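Local atomic coordinates of phenylacetic acid degradation-related protein (Silicibacter sp., PDB entry 2QWZ), a protein that is a putative thioesterase that probably hydrolyses thioester bonds and may be linked to phenylacetic acid degradation. Residues A[85-88]-A[89-93]; A[70-73]-A[74-77]. All blocks are in the same frame, centred on the assembly; numbering follows the deposited sequence.

Both contacts use helix 73-92, the long helix packed against the antiparallel sheet. Contact 2 joins the preceding loop to its first turn, and contact 1 lies at its C-terminal end; their centres are about 23 Å apart, on opposite sides of the chain's centre. Contact 1 is mostly buried, between strands of the sheet and helix 26-36, and is built mainly of apolar side chains with a tyrosine ring and one histidine bonded to the backbone. Contact 2 is only partly buried. It is more polar: one serine caps the helix start, it and a second serine bind an acetate, and another subunit packs beside it. The first contact meets no other chain of the assembly.

Contact 1: A[85-88]-A[89-93]; sequences YALV and LAHLG
The imidazole of His-91 meets the backbone of Leu-87 at its edge, with the carbonyl carbon of Leu-87 in the ring plane. Val-88 O also lies at the ring edge, near its plane. ND1 donates to Leu-87 O at 2.7 Å, and the bond is nearly straight at 171°. The oxygen lies almost exactly in the ring plane. With CG beside the backbone N (chi1 -66°), the ring reaches back one turn to this carbonyl. The backbone N of His-91 bonds the same oxygen weakly. The Leu-87 side chain runs alongside His-91, and its CD1 comes to 3.9 Å from CE1. NE2 has a weak hydrogen bond to Lys-51 O, so both ring nitrogens are engaged and the ring rotation is probably fixed.

The other flat group is the Tyr-85 ring. Leu-89 approaches it obliquely, its CD1 3.4 Å from CE2. The same methyl also lies near the tyrosine hydroxyl. Tyr-85 CG is anti to the backbone N (chi1 178°), which lays the ring beside Leu-89, one turn on.

Val-88 and Leu-92 lie side by side, with CG1 of the valine 3.7 Å from CD1 of the leucine. Val-88 O takes two donors. Leu-92 N approaches in the carbonyl plane at 3.0 Å, while His-91 N comes from above that plane. Leu-89 N to Tyr-85 O and Ala-90 N to Ala-86 O continue the regular helix bonding.

Leu-87, Val-88 and His-91 pack on Leu-123 of strand 117-126. Ala-86 and Ala-90 touch helix 26-36, and Ala-86 also meets strand 53-58. Gly-93 leaves the helix with positive phi. Together they form the largely buried last two turns of the long helix that packs on the antiparallel sheet in the hotdog fold of this thioesterase superfamily.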
loop_
_atom_site.group_PDB
_atom_site.type_symbol
_atom_site.label_atom_id
_atom_site.label_comp_id
_atom_site.label_asym_id
_atom_site.label_seq_id
_atom_site.Cartn_x
_atom_site.Cartn_y
_atom_site.Cartn_z
ATOM N N TYR A 85 5.823 -3.122 -15.768
ATOM C CA TYR A 85 6.608 -4.272 -16.161
ATOM C C TYR A 85 7.293 -4.025 -17.502
ATOM O O TYR A 85 8.467 -4.293 -17.654
ATOM C CB TYR A 85 5.716 -5.504 -16.275
ATOM C CG TYR A 85 6.490 -6.719 -16.744
ATOM C CD1 TYR A 85 7.253 -7.446 -15.864
ATOM C CD2 TYR A 85 6.470 -7.114 -18.090
ATOM C CE1 TYR A 85 7.998 -8.572 -16.300
ATOM C CE2 TYR A 85 7.193 -8.209 -18.533
ATOM C CZ TYR A 85 7.952 -8.940 -17.639
ATOM O OH TYR A 85 8.661 -10.021 -18.112
ATOM N N ALA A 86 6.531 -3.505 -18.458
ATOM C CA ALA A 86 7.011 -3.187 -19.807
ATOM C C ALA A 86 8.127 -2.156 -19.759
ATOM O O ALA A 86 9.129 -2.336 -20.430
ATOM C CB ALA A 86 5.855 -2.692 -20.690
ATOM N N LEU A 87 7.972 -1.110 -18.932
ATOM C CA LEU A 87 9.041 -0.104 -18.734
ATOM C C LEU A 87 10.290 -0.713 -18.083
ATOM O O LEU A 87 11.405 -0.389 -18.457
ATOM C CB LEU A 87 8.535 1.063 -17.917
ATOM C CG LEU A 87 9.188 2.450 -18.011
ATOM C CD1 LEU A 87 9.364 3.070 -19.417
ATOM C CD2 LEU A 87 8.337 3.324 -17.208
ATOM N N VAL A 88 10.114 -1.608 -17.131
ATOM C CA VAL A 88 11.264 -2.246 -16.529
ATOM C C VAL A 88 12.014 -3.049 -17.580
ATOM O O VAL A 88 13.212 -2.874 -17.740
ATOM C CB VAL A 88 10.875 -3.098 -15.310
ATOM C CG1 VAL A 88 12.069 -3.883 -14.827
ATOM C CG2 VAL A 88 10.374 -2.219 -14.228
ATOM N N LEU A 89 11.296 -3.862 -18.344
ATOM C CA LEU A 89 11.873 -4.620 -19.473
ATOM C C LEU A 89 12.505 -3.777 -20.587
ATOM O O LEU A 89 13.484 -4.198 -21.188
ATOM C CB LEU A 89 10.818 -5.517 -20.138
ATOM C CG LEU A 89 10.633 -6.947 -19.645
ATOM C CD1 LEU A 89 9.750 -7.685 -20.660
ATOM C CD2 LEU A 89 11.955 -7.680 -19.458
ATOM N N ALA A 90 11.926 -2.620 -20.879
ATOM C CA ALA A 90 12.490 -1.656 -21.832
ATOM C C ALA A 90 13.919 -1.243 -21.468
ATOM O O ALA A 90 14.734 -0.913 -22.345
ATOM C CB ALA A 90 11.603 -0.435 -21.906
ATOM N N HIS A 91 14.223 -1.272 -20.174
ATOM C CA HIS A 91 15.555 -0.961 -19.657
ATOM C C HIS A 91 16.428 -2.213 -19.454
ATOM O O HIS A 91 17.615 -2.187 -19.730
ATOM C CB HIS A 91 15.407 -0.168 -18.361
ATOM C CG HIS A 91 14.793 1.203 -18.557
ATOM N ND1 HIS A 91 13.435 1.397 -18.675
ATOM C CD2 HIS A 91 15.353 2.429 -18.702
ATOM C CE1 HIS A 91 13.175 2.686 -18.854
ATOM N NE2 HIS A 91 14.321 3.343 -18.866
ATOM N N LEU A 92 15.851 -3.315 -19.001
ATOM C CA LEU A 92 16.643 -4.482 -18.599
ATOM C C LEU A 92 16.847 -5.528 -19.682
ATOM O O LEU A 92 17.804 -6.311 -19.607
ATOM C CB LEU A 92 16.031 -5.144 -17.371
ATOM C CG LEU A 92 16.065 -4.335 -16.069
ATOM C CD1 LEU A 92 15.492 -5.171 -14.925
ATOM C CD2 LEU A 92 17.470 -3.855 -15.742
ATOM N N GLY A 93 15.952 -5.572 -20.662
ATOM C CA GLY A 93 16.112 -6.473 -21.802
ATOM C C GLY A 93 15.510 -7.863 -21.637
ATOM O O GLY A 93 14.847 -8.151 -20.640
#

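Contact 2: A[70-73]-A[74-77]; sequences TVSG and PSMF. With ACT (acetate ion), chain E.
Val-71 lays its CG1 against CB of Ser-75 at 3.4 Å, tighter than usual for two carbons. The same methyl lies 4.1 Å from CG of the selenomethionine Met-76. The Met-76 chain bends at chi3, which brings CE back near the carbonyl oxygens of Val-71 and Ser-72.

Ser-72 is the N-cap of the helix. Its OG sits between its own backbone N and carbonyl carbon (chi1 70°) and accepts from Ser-75 N at 3.2 Å. Ser-72 O takes a straight bond from Met-76 N at 3.0 Å, and a weak one from Ser-75 N. Gly-73 O accepts from Phe-77 N at 2.8 Å.

An acetate, probably from the crystallisation liquor, lies at this helix start. Its OXT is gripped by Ser-75 OG at 2.7 Å and by Ser-72 N at 3.2 Å, with a weak bond from Ser-72 OG. Arg-63 NH1 also bonds the acetate, so its charge is probably balanced there. With an alanine here in place of Ser-72, Ser-75 N would probably lose its side-chain cap, and the acetate one weak bond.

Val-71 and Met-76 pack on Leu-117 of strand 117-126, Met-76 also touches Phe-107 of strand 99-107, and Pro-74 meets Phe-77 of the second subunit.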
loop_
_atom_site.group_PDB
_atom_site.type_symbol
_atom_site.label_atom_id
_atom_site.label_comp_id
_atom_site.label_asym_id
_atom_site.label_seq_id
_atom_site.Cartn_x
_atom_site.Cartn_y
_atom_site.Cartn_z
ATOM N N THR A 70 -18.178 -0.550 -17.093
ATOM C CA THR A 70 -16.876 0.115 -16.946
ATOM C C THR A 70 -15.801 -0.897 -16.563
ATOM O O THR A 70 -16.083 -1.958 -16.039
ATOM C CB THR A 70 -16.931 1.322 -15.945
ATOM O OG1 THR A 70 -17.367 0.887 -14.659
ATOM C CG2 THR A 70 -17.877 2.407 -16.426
ATOM N N VAL A 71 -14.562 -0.576 -16.885
ATOM C CA VAL A 71 -13.451 -1.494 -16.684
ATOM C C VAL A 71 -13.320 -1.936 -15.199
ATOM O O VAL A 71 -13.500 -1.141 -14.288
ATOM C CB VAL A 71 -12.161 -0.855 -17.205
ATOM C CG1 VAL A 71 -10.951 -1.769 -16.945
ATOM C CG2 VAL A 71 -12.310 -0.599 -18.662
ATOM N N SER A 72 -13.033 -3.216 -14.979
ATOM C CA SER A 72 -13.001 -3.796 -13.631
ATOM C C SER A 72 -11.698 -3.468 -12.885
ATOM O O SER A 72 -10.741 -3.016 -13.498
ATOM C CB SER A 72 -13.183 -5.304 -13.721
ATOM O OG SER A 72 -12.043 -5.935 -14.301
ATOM N N GLY A 73 -11.665 -3.698 -11.571
ATOM C CA GLY A 73 -10.452 -3.479 -10.777
ATOM C C GLY A 73 -9.341 -4.439 -11.136
ATOM O O GLY A 73 -8.162 -4.055 -11.198
ATOM N N PRO A 74 -9.690 -5.703 -11.370
ATOM C CA PRO A 74 -8.663 -6.587 -11.890
ATOM C C PRO A 74 -8.069 -6.141 -13.231
ATOM O O PRO A 74 -6.886 -6.392 -13.466
ATOM C CB PRO A 74 -9.382 -7.946 -12.003
ATOM C CG PRO A 74 -10.497 -7.846 -11.016
ATOM C CD PRO A 74 -10.948 -6.425 -11.114
ATOM N N SER A 75 -8.866 -5.486 -14.078
ATOM C CA SER A 75 -8.399 -5.062 -15.402
ATOM C C SER A 75 -7.492 -3.852 -15.280
ATOM O O SER A 75 -6.421 -3.817 -15.914
ATOM C CB SER A 75 -9.571 -4.768 -16.353
ATOM O OG SER A 75 -10.063 -5.972 -16.898
HETATM N N MSE A 76 -7.910 -2.904 -14.432
HETATM C CA MSE A 76 -7.052 -1.773 -14.009
HETATM C C MSE A 76 -5.742 -2.240 -13.380
HETATM O O MSE A 76 -4.694 -1.717 -13.679
HETATM C CB MSE A 76 -7.805 -0.831 -13.076
HETATM C CG MSE A 76 -8.885 -0.104 -13.808
HETATM SE SE MSE A 76 -9.724 1.305 -12.773
HETATM C CE MSE A 76 -11.112 0.236 -11.993
ATOM N N PHE A 77 -5.812 -3.229 -12.516
ATOM C CA PHE A 77 -4.622 -3.859 -11.989
ATOM C C PHE A 77 -3.710 -4.334 -13.114
ATOM O O PHE A 77 -2.502 -4.084 -13.098
ATOM C CB PHE A 77 -4.983 -5.044 -11.089
ATOM C CG PHE A 77 -3.769 -5.763 -10.581
ATOM C CD1 PHE A 77 -3.135 -6.703 -11.356
ATOM C CD2 PHE A 77 -3.200 -5.408 -9.380
ATOM C CE1 PHE A 77 -1.977 -7.298 -10.913
ATOM C CE2 PHE A 77 -2.055 -6.013 -8.933
ATOM C CZ PHE A 77 -1.440 -6.939 -9.699
HETATM C C ACT E . -13.702 -6.120 -17.310
HETATM O O ACT E . -13.658 -7.118 -18.058
HETATM O OXT ACT E . -12.695 -5.367 -17.337
HETATM C CH3 ACT E . -14.942 -5.898 -16.477
#